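Local coordinates for glyoxalase-like domain protein (Staphylococcus aureus, PDB 3P8A) that is of unknown function but has a glyoxalase-like domain and is assigned to the vicinal oxygen chelate (VOC) family, at residues A[83-88]-A[98-103]; A[108-113]-A[243-248]. All blocks are in the same frame, centred on the assembly; numbering follows the deposited sequence. Where two conformers were deposited one is given.

Interaction 1 (A[83-88]-A[98-103])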
loop_
_atom_site.group_PDB
_atom_site.type_symbol
_atom_site.label_atom_id
_atom_site.label_comp_id
_atom_site.label_asym_id
_atom_site.label_seq_id
_atom_site.Cartn_x
_atom_site.Cartn_y
_atom_site.Cartn_z
ATOM N N LYS A 83 21.801 2.985 3.606
ATOM C CA LYS A 83 22.415 4.211 3.088
ATOM C C LYS A 83 21.302 5.127 2.593
ATOM O O LYS A 83 21.254 6.308 2.967
ATOM C CB LYS A 83 23.357 3.878 1.911
ATOM C CG LYS A 83 24.775 3.487 2.310
ATOM C CD LYS A 83 25.682 3.240 1.085
ATOM C CE LYS A 83 26.096 4.502 0.343
ATOM N NZ LYS A 83 26.750 4.207 -0.962
HETATM N N MSE A 84 20.394 4.545 1.774
HETATM C CA MSE A 84 19.259 5.253 1.187
HETATM C C MSE A 84 18.294 5.771 2.237
HETATM O O MSE A 84 17.737 6.848 2.043
HETATM C CB MSE A 84 18.554 4.396 0.126
HETATM C CG MSE A 84 19.420 4.129 -1.104
HETATM SE SE MSE A 84 20.118 5.728 -1.992
HETATM C CE MSE A 84 21.971 5.710 -1.315
ATOM N N ALA A 85 18.124 5.040 3.362
ATOM C CA ALA A 85 17.234 5.472 4.454
ATOM C C ALA A 85 17.685 6.758 5.143
ATOM O O ALA A 85 16.865 7.420 5.783
ATOM C CB ALA A 85 17.069 4.368 5.473
ATOM N N LYS A 86 18.966 7.131 4.985
ATOM C CA LYS A 86 19.537 8.320 5.615
ATOM C C LYS A 86 19.421 9.582 4.747
ATOM O O LYS A 86 19.739 10.679 5.209
ATOM C CB LYS A 86 20.979 8.057 6.071
ATOM C CG LYS A 86 21.109 6.958 7.127
ATOM C CD LYS A 86 22.550 6.496 7.230
ATOM C CE LYS A 86 22.697 5.214 8.010
ATOM N NZ LYS A 86 23.846 4.407 7.511
ATOM N N THR A 87 18.941 9.426 3.508
ATOM C CA THR A 87 18.717 10.536 2.576
ATOM C C THR A 87 17.304 11.118 2.825
ATOM O O THR A 87 16.517 10.557 3.589
ATOM C CB THR A 87 18.942 10.092 1.110
ATOM O OG1 THR A 87 17.849 9.278 0.683
ATOM C CG2 THR A 87 20.263 9.331 0.904
ATOM N N ILE A 88 16.982 12.225 2.164
ATOM C CA ILE A 88 15.710 12.927 2.275
ATOM C C ILE A 88 14.605 12.095 1.631
ATOM O O ILE A 88 13.543 11.910 2.238
ATOM C CB ILE A 88 15.874 14.335 1.673
ATOM C CG1 ILE A 88 17.145 15.043 2.305
ATOM C CG2 ILE A 88 14.601 15.178 1.879
ATOM C CD1 ILE A 88 18.781 14.539 1.835
ATOM N N ILE A 98 11.189 -0.263 5.870
ATOM C CA ILE A 98 11.700 -1.555 6.409
ATOM C C ILE A 98 12.754 -1.242 7.489
ATOM O O ILE A 98 12.665 -1.757 8.607
ATOM C CB ILE A 98 12.260 -2.498 5.294
ATOM C CG1 ILE A 98 11.150 -2.951 4.330
ATOM C CG2 ILE A 98 12.953 -3.753 5.904
ATOM C CD1 ILE A 98 11.679 -3.727 3.038
ATOM N N VAL A 99 13.688 -0.329 7.172
ATOM C CA VAL A 99 14.760 0.097 8.094
ATOM C C VAL A 99 14.215 0.952 9.244
ATOM O O VAL A 99 14.465 0.671 10.416
ATOM C CB VAL A 99 15.913 0.841 7.338
ATOM C CG1 VAL A 99 16.984 1.347 8.321
ATOM C CG2 VAL A 99 16.545 -0.071 6.297
ATOM N N GLN A 100 13.492 2.012 8.891
ATOM C CA GLN A 100 12.928 2.990 9.828
ATOM C C GLN A 100 11.977 2.365 10.848
ATOM O O GLN A 100 11.908 2.829 11.997
ATOM C CB GLN A 100 12.256 4.113 9.052
ATOM C CG GLN A 100 13.300 5.049 8.451
ATOM C CD GLN A 100 12.851 5.757 7.222
ATOM O OE1 GLN A 100 11.710 5.612 6.754
ATOM N NE2 GLN A 100 13.762 6.550 6.677
ATOM N N GLU A 101 11.277 1.285 10.437
ATOM C CA GLU A 101 10.390 0.549 11.318
ATOM C C GLU A 101 11.063 -0.684 11.951
ATOM O O GLU A 101 10.394 -1.630 12.345
ATOM C CB GLU A 101 9.043 0.268 10.658
ATOM C CG GLU A 101 8.334 1.555 10.278
ATOM C CD GLU A 101 7.196 1.440 9.284
ATOM O OE1 GLU A 101 6.445 0.439 9.341
ATOM O OE2 GLU A 101 7.029 2.382 8.476
ATOM N N LYS A 102 12.407 -0.615 12.109
ATOM C CA LYS A 102 13.287 -1.562 12.802
ATOM C C LYS A 102 13.156 -3.009 12.334
ATOM O O LYS A 102 13.291 -3.922 13.165
ATOM C CB LYS A 102 13.104 -1.462 14.348
ATOM C CG LYS A 102 13.047 -0.020 14.911
ATOM C CD LYS A 102 12.729 0.007 16.390
ATOM C CE LYS A 102 12.494 1.409 16.862
ATOM N NZ LYS A 102 11.083 1.829 16.704
ATOM N N TYR A 103 12.906 -3.233 11.013
ATOM C CA TYR A 103 12.797 -4.584 10.426
ATOM C C TYR A 103 11.656 -5.426 11.022
ATOM O O TYR A 103 11.703 -6.655 10.979
ATOM C CB TYR A 103 14.162 -5.328 10.442
ATOM C CG TYR A 103 15.221 -4.678 9.574
ATOM C CD1 TYR A 103 15.402 -5.071 8.252
ATOM C CD2 TYR A 103 16.072 -3.706 10.088
ATOM C CE1 TYR A 103 16.364 -4.466 7.441
ATOM C CE2 TYR A 103 17.037 -3.093 9.286
ATOM C CZ TYR A 103 17.182 -3.480 7.963
ATOM O OH TYR A 103 18.159 -2.934 7.169
#

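Interaction 2 (A[108-113]-A[243-248])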
loop_
_atom_site.group_PDB
_atom_site.type_symbol
_atom_site.label_atom_id
_atom_site.label_comp_id
_atom_site.label_asym_id
_atom_site.label_seq_id
_atom_site.Cartn_x
_atom_site.Cartn_y
_atom_site.Cartn_z
ATOM N N LYS A 108 3.220 -2.430 5.672
ATOM C CA LYS A 108 4.013 -1.201 5.799
ATOM C C LYS A 108 3.247 0.059 5.400
ATOM O O LYS A 108 3.386 1.106 6.061
ATOM C CB LYS A 108 5.303 -1.290 4.968
ATOM C CG LYS A 108 6.292 -2.388 5.421
ATOM C CD LYS A 108 7.022 -2.068 6.745
ATOM C CE LYS A 108 6.506 -2.878 7.920
ATOM N NZ LYS A 108 6.978 -2.294 9.230
ATOM N N ASN A 109 2.487 -0.027 4.299
ATOM C CA ASN A 109 1.747 1.107 3.764
ATOM C C ASN A 109 0.783 0.671 2.689
ATOM O O ASN A 109 0.742 -0.502 2.307
ATOM C CB ASN A 109 2.735 2.150 3.151
ATOM C CG ASN A 109 2.281 3.585 3.311
ATOM O OD1 ASN A 109 1.092 3.888 3.526
ATOM N ND2 ASN A 109 3.215 4.491 3.232
ATOM N N ILE A 110 0.001 1.639 2.188
ATOM C CA ILE A 110 -0.899 1.453 1.047
ATOM C C ILE A 110 -0.494 2.490 0.014
ATOM O O ILE A 110 0.064 3.544 0.346
ATOM C CB ILE A 110 -2.397 1.526 1.427
ATOM C CG1 ILE A 110 -2.735 2.879 2.142
ATOM C CG2 ILE A 110 -2.794 0.298 2.284
ATOM C CD1 ILE A 110 -4.245 3.192 2.184
ATOM N N CYS A 111 -0.807 2.204 -1.224
ATOM C CA CYS A 111 -0.450 3.032 -2.343
ATOM C C CYS A 111 -1.714 3.296 -3.125
ATOM O O CYS A 111 -2.484 2.378 -3.397
ATOM C CB CYS A 111 0.599 2.310 -3.188
ATOM S SG CYS A 111 1.102 3.189 -4.688
ATOM N N LEU A 112 -1.918 4.563 -3.485
ATOM C CA LEU A 112 -3.087 4.979 -4.223
ATOM C C LEU A 112 -2.709 5.341 -5.666
ATOM O O LEU A 112 -1.757 6.081 -5.904
ATOM C CB LEU A 112 -3.784 6.167 -3.508
ATOM C CG LEU A 112 -4.182 5.988 -2.017
ATOM C CD1 LEU A 112 -4.790 7.280 -1.460
ATOM C CD2 LEU A 112 -5.187 4.821 -1.824
ATOM N N HIS A 113 -3.481 4.815 -6.610
ATOM C CA HIS A 113 -3.332 4.983 -8.048
ATOM C C HIS A 113 -3.890 6.342 -8.558
ATOM O O HIS A 113 -4.998 6.721 -8.177
ATOM C CB HIS A 113 -4.064 3.803 -8.732
ATOM C CG HIS A 113 -4.293 3.989 -10.196
ATOM N ND1 HIS A 113 -3.368 3.561 -11.123
ATOM C CD2 HIS A 113 -5.321 4.585 -10.843
ATOM C CE1 HIS A 113 -3.853 3.913 -12.306
ATOM N NE2 HIS A 113 -5.023 4.542 -12.185
ATOM N N SER A 243 0.080 1.882 16.543
ATOM C CA SER A 243 -0.153 2.692 15.351
ATOM C C SER A 243 0.402 1.890 14.162
ATOM O O SER A 243 1.621 1.824 13.961
ATOM C CB SER A 243 0.479 4.076 15.454
ATOM O OG SER A 243 -0.313 4.933 16.257
ATOM N N LYS A 244 -0.487 1.252 13.389
ATOM C CA LYS A 244 -0.062 0.437 12.240
ATOM C C LYS A 244 -1.167 0.041 11.269
ATOM O O LYS A 244 -2.342 -0.029 11.643
ATOM C CB LYS A 244 0.696 -0.841 12.736
ATOM C CG LYS A 244 -0.146 -1.811 13.556
ATOM C CD LYS A 244 0.678 -3.055 13.853
ATOM C CE LYS A 244 -0.148 -4.208 14.328
ATOM N NZ LYS A 244 0.720 -5.367 14.679
ATOM N N TYR A 245 -0.760 -0.307 10.037
ATOM C CA TYR A 245 -1.600 -0.922 9.011
ATOM C C TYR A 245 -1.756 -2.341 9.560
ATOM O O TYR A 245 -0.764 -3.059 9.720
ATOM C CB TYR A 245 -0.876 -0.898 7.650
ATOM C CG TYR A 245 -0.867 0.491 7.055
ATOM C CD1 TYR A 245 -1.962 0.970 6.339
ATOM C CD2 TYR A 245 0.217 1.348 7.247
ATOM C CE1 TYR A 245 -1.979 2.266 5.830
ATOM C CE2 TYR A 245 0.194 2.662 6.774
ATOM C CZ TYR A 245 -0.904 3.111 6.058
ATOM O OH TYR A 245 -0.938 4.388 5.571
ATOM N N HIS A 246 -2.966 -2.668 9.998
ATOM C CA HIS A 246 -3.279 -3.861 10.751
ATOM C C HIS A 246 -3.800 -5.062 9.983
ATOM O O HIS A 246 -3.299 -6.163 10.165
ATOM C CB HIS A 246 -4.239 -3.460 11.880
ATOM C CG HIS A 246 -4.716 -4.588 12.740
ATOM N ND1 HIS A 246 -3.946 -5.064 13.794
ATOM C CD2 HIS A 246 -5.916 -5.222 12.746
ATOM C CE1 HIS A 246 -4.694 -5.976 14.402
ATOM N NE2 HIS A 246 -5.883 -6.124 13.794
ATOM N N SER A 247 -4.829 -4.875 9.184
ATOM C CA SER A 247 -5.454 -5.971 8.485
ATOM C C SER A 247 -6.137 -5.544 7.205
ATOM O O SER A 247 -6.393 -4.362 6.987
ATOM C CB SER A 247 -6.458 -6.679 9.405
ATOM O OG SER A 247 -7.651 -5.938 9.585
ATOM N N VAL A 248 -6.403 -6.515 6.357
ATOM C CA VAL A 248 -7.088 -6.313 5.082
ATOM C C VAL A 248 -8.261 -7.309 5.051
ATOM O O VAL A 248 -8.117 -8.458 5.502
ATOM C CB VAL A 248 -6.113 -6.386 3.854
ATOM C CG1 VAL A 248 -5.595 -7.807 3.591
ATOM C CG2 VAL A 248 -6.748 -5.795 2.593
#

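Interaction 1 (A[83-88]-A[98-103])
Ala85 and Val99 mark the closest approach of the two backbones, their CA atoms 6.9 Å apart, where the type I beta turn from Met84 to Thr87, into which helix 78-84 runs, comes up against the last turn of the short helix 97-100. The methyl of Ala85 points across the gap and carries the apolar half of the contact, with CB lying 4.2 Å from Val99 CG1. Val99 CB is also 4.2 Å from Ala85 CB, so the methyl meets the valine along its CB-CG1 bond, CG1 being the branch anti to the backbone N (chi1 177°). The polar half comes from Gln100, whose chain runs out extended beyond CG until the amide nitrogen reaches the turn. The main partner of NE2 is Gly90 O; Ala85 O is a second, weaker acceptor, 3.3 Å from Gln100 NE2 in a hydrogen bond bent to 124° at the hydrogen. The turn itself is braced from within: Thr87 OG1 donates to Met84 O at 2.8 Å, in the carbonyl plane, and this oxygen also takes the backbone N-H of Thr87. Helix 97-100 ends in a Schellman motif, with Lys102 at positive phi, Tyr103 N bonded to Ile98 O at 2.8 Å and Lys102 N to Val99 O. The contact lies at the protein surface, where Ala85 also touches Thr96, Val99 also packs on Leu81 of helix 78-84, and Ile98 and Tyr103 lean on Tyr31 of strand 24-31.

Interaction 2 (A[108-113]-A[243-248])
Tyr245 drives its ring against the backbone of strand 106-113, with one face lying under Asn109 CA and Ile110 N. The CA of Asn109 makes a CH-pi contact, 3.9 Å from the ring centroid and 18° off the normal. Lys108 O approaches obliquely, 3.4 Å from Tyr245 CD2. Ile110 comes in at the CE1 corner, from the same side of the ring plane as Asn109 CA: its side chain crosses that of Tyr245 at about a right angle and brings CG1 to 3.8 Å from CE1. CG1 reaches there because it is wedged between the backbone N and the carbonyl carbon. The amide plane of Asn109 is turned 41° from the ring. The phenol OH is hydrogen-bonded to Lys163 O, which anchors the far end of the buried ring, while Pro165 and Ile162 also touch the side chain. The axes of segments 108-113 and 244-248 come within 6.9 Å and lie 80° apart, and Tyr245 bridges them. It thus joins two mixed sheets through the fifth strand of each; both sheets share the order 2-3-4-1-5, consistent with the paired beta-alpha-beta-beta-beta modules of VOC proteins.

Overall arrangement
The two contacts follow each other along the chain and differ in depth. Interaction 1 is a surface contact between a turn and a helix end, small in area and resting on a methyl contact and a weak amide bond. Interaction 2 is buried near the centre of the chain, joins the two sheets, and relies on an aromatic ring laid against backbone and aliphatic atoms. They are linked directly: helix 97-100 leads into strand 106-113, and Glu101 OE1, just past that helix, forms a salt bridge of 2.8 Å with Lys108 NZ near the start of the strand. This ionic tie therefore fastens the peripheral helix end to the strand on which Tyr245 packs.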